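Local coordinates for glycoside hydrolase family 16 protein (Bacteroides ovatus, PDB 7KR6) that probably hydrolyses the glycosidic bonds of mixed-linkage beta-glucans as an endo-glucanase, and is captured here with a fluorinated glucan inhibitor bound in its active site, at residues Arg98-Tyr109 against Phe228-Asn237; Thr121-Met132 against Gly143-Gly151. The protein carries 1 engineered substitution. All blocks are in the same frame, centred on the assembly; numbering follows the deposited sequence.

Contact 1: residues Arg98-Tyr109 against Phe228-Asn237. With BGC (beta-D-glucopyranose), chain C.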
loop_
_atom_site.group_PDB
_atom_site.type_symbol
_atom_site.label_atom_id
_atom_site.label_comp_id
_atom_site.label_asym_id
_atom_site.label_seq_id
_atom_site.Cartn_x
_atom_site.Cartn_y
_atom_site.Cartn_z
ATOM N N ARG A 98 17.878 15.446 5.043
ATOM C CA ARG A 98 16.496 15.425 5.562
ATOM C C ARG A 98 16.365 16.614 6.509
ATOM O O ARG A 98 17.266 16.775 7.372
ATOM C CB ARG A 98 16.241 14.136 6.345
ATOM C CG ARG A 98 14.912 14.094 7.094
ATOM C CD ARG A 98 14.504 12.693 7.423
ATOM N NE ARG A 98 13.507 12.604 8.486
ATOM C CZ ARG A 98 12.796 11.532 8.746
ATOM N NH1 ARG A 98 12.871 10.472 7.976
ATOM N NH2 ARG A 98 11.983 11.501 9.803
ATOM N N ILE A 99 15.292 17.372 6.382
ATOM C CA ILE A 99 14.996 18.479 7.332
ATOM C C ILE A 99 13.573 18.357 7.845
ATOM O O ILE A 99 12.669 17.832 7.156
ATOM C CB ILE A 99 15.232 19.840 6.669
ATOM C CG1 ILE A 99 14.187 20.145 5.606
ATOM C CG2 ILE A 99 16.648 19.961 6.161
ATOM C CD1 ILE A 99 14.314 21.494 4.925
ATOM N N ASN A 100 13.333 19.023 8.974
ATOM C CA ASN A 100 11.975 19.164 9.492
ATOM C C ASN A 100 11.820 20.524 10.166
ATOM O O ASN A 100 12.835 21.090 10.576
ATOM C CB ASN A 100 11.667 18.036 10.477
ATOM C CG ASN A 100 12.447 18.101 11.783
ATOM O OD1 ASN A 100 12.094 18.914 12.650
ATOM N ND2 ASN A 100 13.516 17.323 11.922
ATOM N N SER A 101 10.586 20.901 10.442
ATOM C CA SER A 101 10.236 22.147 11.152
ATOM C C SER A 101 9.605 21.854 12.520
ATOM O O SER A 101 8.929 22.787 13.045
ATOM C CB SER A 101 9.399 23.040 10.267
ATOM O OG SER A 101 8.083 22.539 10.064
ATOM N N LYS A 102 9.858 20.698 13.111
ATOM C CA LYS A 102 9.260 20.325 14.428
ATOM C C LYS A 102 9.666 21.356 15.479
ATOM O O LYS A 102 10.889 21.709 15.571
ATOM C CB LYS A 102 9.728 18.964 14.914
ATOM C CG LYS A 102 8.981 18.422 16.111
ATOM C CD LYS A 102 9.469 17.085 16.494
ATOM C CE LYS A 102 8.584 16.395 17.507
ATOM N NZ LYS A 102 8.400 17.276 18.670
ATOM N N GLY A 103 8.671 21.812 16.232
ATOM C CA GLY A 103 8.939 22.774 17.324
ATOM C C GLY A 103 9.228 24.177 16.803
ATOM O O GLY A 103 9.558 25.061 17.653
ATOM N N LYS A 104 9.188 24.428 15.493
ATOM C CA LYS A 104 9.570 25.721 14.864
ATOM C C LYS A 104 8.457 26.259 13.964
ATOM O O LYS A 104 8.185 27.483 13.958
ATOM C CB LYS A 104 10.908 25.603 14.128
ATOM C CG LYS A 104 12.084 25.169 14.983
ATOM C CD LYS A 104 13.418 25.063 14.219
ATOM C CE LYS A 104 14.601 24.740 15.136
ATOM N NZ LYS A 104 15.846 24.529 14.380
ATOM N N LYS A 105 7.843 25.427 13.113
ATOM C CA LYS A 105 6.777 25.911 12.225
ATOM C C LYS A 105 5.775 24.771 12.096
ATOM O O LYS A 105 6.111 23.705 11.510
ATOM C CB LYS A 105 7.315 26.302 10.857
ATOM C CG LYS A 105 6.346 27.034 9.958
ATOM C CD LYS A 105 5.873 28.397 10.459
ATOM C CE LYS A 105 7.011 29.208 11.046
ATOM N NZ LYS A 105 6.639 30.627 11.266
ATOM N N SER A 106 4.571 25.004 12.555
ATOM C CA SER A 106 3.489 23.999 12.467
ATOM C C SER A 106 2.162 24.716 12.244
ATOM O O SER A 106 2.089 25.934 12.444
ATOM C CB SER A 106 3.467 23.096 13.639
ATOM O OG SER A 106 3.099 23.791 14.842
ATOM N N PHE A 107 1.189 24.003 11.716
ATOM C CA PHE A 107 -0.078 24.624 11.290
ATOM C C PHE A 107 -1.176 23.562 11.235
ATOM O O PHE A 107 -0.876 22.386 11.289
ATOM C CB PHE A 107 0.095 25.318 9.955
ATOM C CG PHE A 107 0.290 24.344 8.816
ATOM C CD1 PHE A 107 1.540 23.766 8.621
ATOM C CD2 PHE A 107 -0.749 24.025 7.958
ATOM C CE1 PHE A 107 1.723 22.830 7.608
ATOM C CE2 PHE A 107 -0.541 23.137 6.911
ATOM C CZ PHE A 107 0.691 22.548 6.747
ATOM N N LYS A 108 -2.411 24.025 11.109
ATOM C CA LYS A 108 -3.616 23.169 11.108
ATOM C C LYS A 108 -4.587 23.786 10.120
ATOM O O LYS A 108 -4.800 25.036 10.160
ATOM C CB LYS A 108 -4.172 23.129 12.543
ATOM C CG LYS A 108 -5.558 22.560 12.726
ATOM C CD LYS A 108 -6.118 22.686 14.139
ATOM C CE LYS A 108 -7.501 22.066 14.212
ATOM N NZ LYS A 108 -8.027 21.998 15.594
ATOM N N TYR A 109 -5.211 22.962 9.284
ATOM C CA TYR A 109 -6.314 23.365 8.392
ATOM C C TYR A 109 -5.914 24.553 7.507
ATOM O O TYR A 109 -6.689 25.545 7.418
ATOM C CB TYR A 109 -7.566 23.702 9.223
ATOM C CG TYR A 109 -8.220 22.614 10.032
ATOM C CD1 TYR A 109 -7.962 21.249 9.886
ATOM C CD2 TYR A 109 -9.191 22.960 10.962
ATOM C CE1 TYR A 109 -8.596 20.282 10.664
ATOM C CE2 TYR A 109 -9.846 22.005 11.721
ATOM C CZ TYR A 109 -9.540 20.663 11.605
ATOM O OH TYR A 109 -10.196 19.743 12.388
ATOM N N PHE A 228 -5.709 13.845 12.650
ATOM C CA PHE A 228 -5.420 14.900 11.645
ATOM C C PHE A 228 -6.133 16.208 11.917
ATOM O O PHE A 228 -6.577 16.897 11.002
ATOM C CB PHE A 228 -5.715 14.319 10.257
ATOM C CG PHE A 228 -4.838 13.120 9.993
ATOM C CD1 PHE A 228 -3.507 13.293 9.630
ATOM C CD2 PHE A 228 -5.326 11.830 10.164
ATOM C CE1 PHE A 228 -2.686 12.182 9.452
ATOM C CE2 PHE A 228 -4.488 10.738 10.016
ATOM C CZ PHE A 228 -3.172 10.917 9.639
ATOM N N HIS A 229 -6.128 16.624 13.203
ATOM C CA HIS A 229 -6.923 17.788 13.677
ATOM C C HIS A 229 -6.132 18.620 14.696
ATOM O O HIS A 229 -6.774 19.315 15.535
ATOM C CB HIS A 229 -8.270 17.333 14.215
ATOM C CG HIS A 229 -9.047 16.595 13.180
ATOM N ND1 HIS A 229 -9.751 17.218 12.169
ATOM C CD2 HIS A 229 -9.162 15.274 12.983
ATOM C CE1 HIS A 229 -10.274 16.286 11.390
ATOM N NE2 HIS A 229 -9.947 15.087 11.879
ATOM N N ASP A 230 -4.811 18.602 14.581
ATOM C CA ASP A 230 -3.894 19.356 15.464
ATOM C C ASP A 230 -2.755 19.851 14.580
ATOM O O ASP A 230 -2.679 19.406 13.442
ATOM C CB ASP A 230 -3.460 18.470 16.634
ATOM C CG ASP A 230 -4.589 18.192 17.626
ATOM O OD1 ASP A 230 -4.988 19.131 18.374
ATOM O OD2 ASP A 230 -5.062 17.046 17.685
ATOM N N ASN A 231 -1.894 20.725 15.086
ATOM C CA ASN A 231 -0.734 21.219 14.335
ATOM C C ASN A 231 0.135 20.064 13.835
ATOM O O ASN A 231 0.481 19.126 14.608
ATOM C CB ASN A 231 0.118 22.151 15.176
ATOM C CG ASN A 231 -0.596 23.441 15.501
ATOM O OD1 ASN A 231 -1.551 23.838 14.840
ATOM N ND2 ASN A 231 -0.139 24.077 16.576
ATOM N N PHE A 232 0.591 20.237 12.595
ATOM C CA PHE A 232 1.593 19.356 11.941
ATOM C C PHE A 232 2.752 20.225 11.483
ATOM O O PHE A 232 2.500 21.332 10.997
ATOM C CB PHE A 232 0.949 18.624 10.761
ATOM C CG PHE A 232 0.257 17.325 11.068
ATOM C CD1 PHE A 232 -0.830 17.270 11.933
ATOM C CD2 PHE A 232 0.645 16.141 10.454
ATOM C CE1 PHE A 232 -1.484 16.066 12.187
ATOM C CE2 PHE A 232 0.008 14.947 10.739
ATOM C CZ PHE A 232 -1.083 14.908 11.562
ATOM N N TYR A 233 3.968 19.699 11.575
ATOM C CA TYR A 233 5.177 20.302 10.976
ATOM C C TYR A 233 5.561 19.585 9.674
ATOM O O TYR A 233 4.935 18.580 9.292
ATOM C CB TYR A 233 6.320 20.227 11.974
ATOM C CG TYR A 233 6.774 18.850 12.376
ATOM C CD1 TYR A 233 7.740 18.152 11.639
ATOM C CD2 TYR A 233 6.269 18.209 13.483
ATOM C CE1 TYR A 233 8.207 16.906 12.024
ATOM C CE2 TYR A 233 6.728 16.969 13.877
ATOM C CZ TYR A 233 7.683 16.287 13.131
ATOM O OH TYR A 233 8.147 15.078 13.522
ATOM N N ILE A 234 6.539 20.164 9.015
ATOM C CA ILE A 234 6.884 19.839 7.599
ATOM C C ILE A 234 8.199 19.103 7.565
ATOM O O ILE A 234 9.133 19.435 8.330
ATOM C CB ILE A 234 6.912 21.119 6.749
ATOM C CG1 ILE A 234 5.617 21.908 6.842
ATOM C CG2 ILE A 234 7.257 20.809 5.296
ATOM C CD1 ILE A 234 5.739 23.388 6.497
ATOM N N LEU A 235 8.287 18.127 6.662
ATOM C CA LEU A 235 9.536 17.419 6.385
ATOM C C LEU A 235 9.768 17.324 4.888
ATOM O O LEU A 235 8.792 17.259 4.108
ATOM C CB LEU A 235 9.567 15.996 6.940
ATOM C CG LEU A 235 9.277 15.854 8.431
ATOM C CD1 LEU A 235 7.829 15.489 8.669
ATOM C CD2 LEU A 235 10.191 14.833 9.030
ATOM N N PHE A 236 11.062 17.346 4.538
ATOM C CA PHE A 236 11.564 16.994 3.176
ATOM C C PHE A 236 12.738 16.050 3.333
ATOM O O PHE A 236 13.601 16.257 4.200
ATOM C CB PHE A 236 12.049 18.208 2.379
ATOM C CG PHE A 236 11.015 19.257 2.050
ATOM C CD1 PHE A 236 10.174 19.167 0.959
ATOM C CD2 PHE A 236 10.939 20.391 2.847
ATOM C CE1 PHE A 236 9.277 20.187 0.659
ATOM C CE2 PHE A 236 9.997 21.370 2.594
ATOM C CZ PHE A 236 9.174 21.276 1.495
ATOM N N ASN A 237 12.837 15.048 2.464
ATOM C CA ASN A 237 14.018 14.142 2.544
ATOM C C ASN A 237 14.213 13.463 1.206
ATOM O O ASN A 237 13.252 13.404 0.397
ATOM C CB ASN A 237 13.875 13.064 3.613
ATOM C CG ASN A 237 12.805 12.064 3.250
ATOM O OD1 ASN A 237 11.606 12.410 3.187
ATOM N ND2 ASN A 237 13.233 10.906 2.746
HETATM C C2 BGC C . 8.709 4.845 9.441
HETATM C C3 BGC C . 8.727 4.955 10.988
HETATM C C4 BGC C . 9.317 6.262 11.469
HETATM C C5 BGC C . 8.627 7.479 10.820
HETATM C C6 BGC C . 9.221 8.820 11.170
HETATM C C1 BGC C . 8.068 6.115 8.950
HETATM O O2 BGC C . 8.067 3.696 8.973
HETATM O O3 BGC C . 9.451 3.801 11.430
HETATM O O4 BGC C . 9.200 6.326 12.918
HETATM O O5 BGC C . 8.710 7.308 9.369
HETATM O O6 BGC C . 10.613 8.883 10.774
#
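K102 lies across the ring of Y233. Its CB sits over the centre of the ring, 3.6 Å from the Y233 centroid. CG moves out toward the rim and comes 3.5 Å from Y233 CE2. CD stays above the ring plane, displaced past the rim, 3.8 Å from Y233 OH. CE leaves the ring, and the bend at the last torsion (chi4 -54°) turns NZ off to a salt bridge with D136. The backbone N of K102 is held by N100 OD1 in an Asx turn. Here strand 93-107 of the GH16 beta-sandwich is interrupted while strand 232-240 runs on beside it. S101 bridges the break. Its OG accepts from I234 N at 3.0 Å, nearly straight at 167°, and donates to K105 O. Antiparallel hydrogen-bonded pairs flank the loop, I99 with F236 and F107 with F232; the strand around F107 is the weaker. At the sugar end R98 stretches out beside L235, with CG anti to the backbone N (chi1 172°). R98 NH2 donates at the guanidinium edge to O6 of the bound glucose, 3.1 Å away, while NE is paired with E53. At the far end Y109 OH and H229 ND1 share a hydrogen bond of 2.6 Å.

Contact 2: residues Thr121-Met132 against Gly143-Gly151. Engineered in segment 143-151: A149 (natural residue Glu). With G2F (2-deoxy-2-fluoro-alpha-D-glucopyranose), chain B.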
loop_
_atom_site.group_PDB
_atom_site.type_symbol
_atom_site.label_atom_id
_atom_site.label_comp_id
_atom_site.label_asym_id
_atom_site.label_seq_id
_atom_site.Cartn_x
_atom_site.Cartn_y
_atom_site.Cartn_z
ATOM N N THR A 121 14.276 8.753 -10.199
ATOM C CA THR A 121 14.288 7.899 -8.993
ATOM C C THR A 121 14.627 6.455 -9.340
ATOM O O THR A 121 15.014 5.700 -8.399
ATOM C CB THR A 121 12.950 7.964 -8.251
ATOM O OG1 THR A 121 11.849 7.612 -9.108
ATOM C CG2 THR A 121 12.753 9.333 -7.652
ATOM N N ASN A 122 14.436 6.058 -10.606
ATOM C CA ASN A 122 14.576 4.639 -11.024
ATOM C C ASN A 122 15.808 4.008 -10.354
ATOM O O ASN A 122 16.917 4.572 -10.472
ATOM C CB ASN A 122 14.587 4.451 -12.557
ATOM C CG ASN A 122 14.147 3.034 -12.919
ATOM O OD1 ASN A 122 14.677 2.090 -12.397
ATOM N ND2 ASN A 122 13.017 2.871 -13.589
ATOM N N GLY A 123 15.626 2.876 -9.667
ATOM C CA GLY A 123 16.748 2.129 -9.055
ATOM C C GLY A 123 17.011 2.480 -7.613
ATOM O O GLY A 123 18.071 2.129 -7.080
ATOM N N GLY A 124 16.045 3.112 -6.940
ATOM C CA GLY A 124 16.065 3.143 -5.475
ATOM C C GLY A 124 16.018 4.516 -4.812
ATOM O O GLY A 124 15.982 4.517 -3.563
ATOM N N LEU A 125 15.931 5.619 -5.535
ATOM C CA LEU A 125 15.788 6.937 -4.833
ATOM C C LEU A 125 14.344 7.091 -4.351
ATOM O O LEU A 125 13.395 6.611 -5.028
ATOM C CB LEU A 125 16.211 8.072 -5.743
ATOM C CG LEU A 125 17.628 8.022 -6.338
ATOM C CD1 LEU A 125 17.906 9.308 -7.100
ATOM C CD2 LEU A 125 18.640 7.815 -5.236
ATOM N N TRP A 126 14.171 7.709 -3.176
ATOM C CA TRP A 126 12.864 7.837 -2.514
ATOM C C TRP A 126 12.737 9.229 -1.919
ATOM O O TRP A 126 12.881 9.427 -0.683
ATOM C CB TRP A 126 12.756 6.711 -1.490
ATOM C CG TRP A 126 11.513 6.674 -0.673
ATOM C CD1 TRP A 126 10.327 7.330 -0.863
ATOM C CD2 TRP A 126 11.342 5.860 0.494
ATOM N NE1 TRP A 126 9.443 7.006 0.137
ATOM C CE2 TRP A 126 10.049 6.117 0.984
ATOM C CE3 TRP A 126 12.190 5.007 1.218
ATOM C CZ2 TRP A 126 9.571 5.512 2.140
ATOM C CZ3 TRP A 126 11.711 4.400 2.353
ATOM C CH2 TRP A 126 10.422 4.648 2.797
ATOM N N PRO A 127 12.438 10.220 -2.765
ATOM C CA PRO A 127 12.138 11.578 -2.277
ATOM C C PRO A 127 10.744 11.648 -1.677
ATOM O O PRO A 127 9.843 10.937 -2.150
ATOM C CB PRO A 127 12.103 12.411 -3.544
ATOM C CG PRO A 127 11.709 11.406 -4.647
ATOM C CD PRO A 127 12.404 10.128 -4.238
ATOM N N ALA A 128 10.561 12.541 -0.696
ATOM C CA ALA A 128 9.231 12.734 -0.085
ATOM C C ALA A 128 9.087 14.168 0.456
ATOM O O ALA A 128 10.099 14.838 0.823
ATOM C CB ALA A 128 8.992 11.698 0.983
ATOM N N PHE A 129 7.854 14.618 0.441
ATOM C CA PHE A 129 7.370 15.882 1.021
ATOM C C PHE A 129 6.224 15.479 1.931
ATOM O O PHE A 129 5.229 14.922 1.408
ATOM C CB PHE A 129 6.937 16.801 -0.124
ATOM C CG PHE A 129 6.165 18.038 0.265
ATOM C CD1 PHE A 129 6.432 18.730 1.452
ATOM C CD2 PHE A 129 5.179 18.519 -0.566
ATOM C CE1 PHE A 129 5.718 19.880 1.754
ATOM C CE2 PHE A 129 4.475 19.679 -0.280
ATOM C CZ PHE A 129 4.752 20.352 0.896
ATOM N N TRP A 130 6.351 15.733 3.225
ATOM C CA TRP A 130 5.418 15.124 4.188
ATOM C C TRP A 130 5.341 15.929 5.486
ATOM O O TRP A 130 5.983 16.953 5.596
ATOM C CB TRP A 130 5.838 13.674 4.390
ATOM C CG TRP A 130 7.248 13.400 4.809
ATOM C CD1 TRP A 130 8.395 13.596 4.095
ATOM C CD2 TRP A 130 7.636 12.654 5.966
ATOM N NE1 TRP A 130 9.463 13.076 4.764
ATOM C CE2 TRP A 130 9.026 12.498 5.912
ATOM C CE3 TRP A 130 6.938 12.106 7.051
ATOM C CZ2 TRP A 130 9.719 11.762 6.864
ATOM C CZ3 TRP A 130 7.637 11.401 7.990
ATOM C CH2 TRP A 130 9.001 11.235 7.904
ATOM N N MET A 131 4.473 15.478 6.383
ATOM C CA MET A 131 4.151 16.224 7.614
ATOM C C MET A 131 3.952 15.222 8.736
ATOM O O MET A 131 3.461 14.097 8.467
ATOM C CB MET A 131 2.887 17.064 7.413
ATOM C CG MET A 131 3.023 18.145 6.393
ATOM S SD MET A 131 1.431 18.824 5.895
ATOM C CE MET A 131 0.515 19.118 7.417
ATOM N N MET A 132 4.306 15.604 9.965
ATOM C CA MET A 132 3.907 14.804 11.152
ATOM C C MET A 132 3.363 15.732 12.221
ATOM O O MET A 132 3.660 16.924 12.196
ATOM C CB MET A 132 5.045 13.983 11.752
ATOM C CG MET A 132 5.450 12.763 10.906
ATOM S SD MET A 132 6.633 11.638 11.655
ATOM C CE MET A 132 8.176 12.472 11.365
ATOM N N GLY A 143 0.719 10.997 14.004
ATOM C CA GLY A 143 0.082 11.175 12.691
ATOM C C GLY A 143 1.124 11.521 11.645
ATOM O O GLY A 143 2.131 12.187 11.943
ATOM N N GLU A 144 0.923 11.037 10.424
ATOM C CA GLU A 144 1.820 11.333 9.308
ATOM C C GLU A 144 0.962 11.535 8.051
ATOM O O GLU A 144 0.029 10.699 7.786
ATOM C CB GLU A 144 2.812 10.203 9.077
ATOM C CG GLU A 144 4.012 10.574 8.250
ATOM C CD GLU A 144 4.204 9.743 7.000
ATOM O OE1 GLU A 144 5.286 9.128 6.863
ATOM O OE2 GLU A 144 3.234 9.643 6.201
ATOM N N ILE A 145 1.251 12.601 7.327
ATOM C CA ILE A 145 0.678 12.857 5.976
ATOM C C ILE A 145 1.837 12.823 5.001
ATOM O O ILE A 145 2.731 13.654 5.109
ATOM C CB ILE A 145 -0.081 14.182 5.874
ATOM C CG1 ILE A 145 -1.119 14.339 6.982
ATOM C CG2 ILE A 145 -0.691 14.270 4.501
ATOM C CD1 ILE A 145 -1.649 15.735 7.068
ATOM N N ASP A 146 1.819 11.841 4.111
ATOM C CA ASP A 146 2.796 11.742 3.016
ATOM C C ASP A 146 2.146 12.425 1.827
ATOM O O ASP A 146 1.349 11.802 1.150
ATOM C CB ASP A 146 3.247 10.314 2.832
ATOM C CG ASP A 146 4.399 10.146 1.900
ATOM O OD1 ASP A 146 5.081 11.170 1.600
ATOM O OD2 ASP A 146 4.644 8.913 1.598
ATOM N N ILE A 147 2.499 13.693 1.590
ATOM C CA ILE A 147 1.830 14.489 0.537
ATOM C C ILE A 147 2.243 13.893 -0.819
ATOM O O ILE A 147 1.384 13.616 -1.668
ATOM C CB ILE A 147 2.171 15.984 0.622
ATOM C CG1 ILE A 147 1.682 16.605 1.930
ATOM C CG2 ILE A 147 1.606 16.719 -0.577
ATOM C CD1 ILE A 147 2.227 17.970 2.185
ATOM N N MET A 148 3.532 13.696 -0.971
ATOM C CA MET A 148 4.070 13.098 -2.211
ATOM C C MET A 148 5.285 12.273 -1.833
ATOM O O MET A 148 6.116 12.711 -1.056
ATOM C CB MET A 148 4.451 14.217 -3.189
ATOM C CG MET A 148 5.232 13.804 -4.460
ATOM S SD MET A 148 6.990 13.475 -4.230
ATOM C CE MET A 148 7.644 15.123 -3.945
ATOM N N ALA A 149 5.381 11.099 -2.440
ATOM C CA ALA A 149 6.602 10.302 -2.500
ATOM C C ALA A 149 6.682 9.713 -3.897
ATOM O O ALA A 149 5.641 9.406 -4.483
ATOM C CB ALA A 149 6.593 9.226 -1.475
ATOM N N MET A 150 7.894 9.598 -4.406
ATOM C CA MET A 150 8.125 8.803 -5.650
ATOM C C MET A 150 9.181 7.761 -5.341
ATOM O O MET A 150 9.869 7.824 -4.304
ATOM C CB MET A 150 8.556 9.701 -6.805
ATOM C CG MET A 150 7.505 10.714 -7.141
ATOM S SD MET A 150 7.732 11.593 -8.684
ATOM C CE MET A 150 7.098 10.360 -9.824
ATOM N N GLY A 151 9.301 6.770 -6.219
ATOM C CA GLY A 151 10.347 5.745 -6.038
ATOM C C GLY A 151 9.779 4.380 -5.688
ATOM O O GLY A 151 10.575 3.464 -5.405
HETATM C C1 G2F B . 5.513 8.192 5.812
HETATM C C2 G2F B . 6.164 7.020 6.463
HETATM C C3 G2F B . 7.577 7.338 6.905
HETATM C C4 G2F B . 8.359 7.758 5.686
HETATM C C5 G2F B . 7.648 9.025 5.115
HETATM C C6 G2F B . 8.300 9.699 3.930
HETATM O O3 G2F B . 8.156 6.212 7.554
HETATM O O4 G2F B . 9.747 8.011 6.103
HETATM O O5 G2F B . 6.282 8.757 4.739
HETATM O O6 G2F B . 8.587 8.699 2.882
HETATM F F2 G2F B . 5.313 6.550 7.510
HETATM O O HOH W 1 13.151 4.129 -6.397
HETATM O O HOH W 2 6.727 7.290 1.295
#
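F129 stands opposite both I147 and M148, a classic beta bulge. F129 O accepts from M148 N at 3.2 Å and, more weakly, from I147 N. F129 N in turn donates to M148 O, almost straight at 169°. Beyond it the M131 and I145 backbones bond in both directions. Toward the other end M150 N reaches P127 O at 3.3 Å, and M150 O is buried with no partner. At the open end a water, 2.8 Å from both L125 O and G151 O, may donate to each. Another water accepts from W126 NE1 and donates to D146 OD2, 2.7 Å away. It also bonds to O6 of the fluoroglucose. This sugar is covalently held: E144 OE1 is 1.4 Å from its C1, as in a trapped glycosyl-enzyme intermediate. C6 of the sugar lies over one face of W130, whose NE1 is satisfied by N237. A149 is an engineered substitution for Glu; its CB is 4.0 Å from W126 NE1. Away from the sugar, I147 CD1 packs over the F129 ring. The hairpin lies between strands 232-240 and 164-171 in its sheet; F129 and M148 pack against strands 112-117 and 197-203, M131 against 197-203.

Going from the N terminus, the chain first passes 98-109, on strand 93-107. It then runs through strand 112-117 to 121-132. A ten-residue connection leads to 143-151, so contact 2 closes a local hairpin. The chain makes several more strands before 228-237 returns to 98-109, and contact 1 closes this long loop. Contact 2 is therefore nested inside contact 1. In space the two are neighbours, with centres about 15 Å apart. Strand 232-240 pairs with strand 93-107 on one side and strand 125-133 on the other. The strand order is thus 93-107, 232-240, 125-133, 144-150, and both contacts reach the bound glucan.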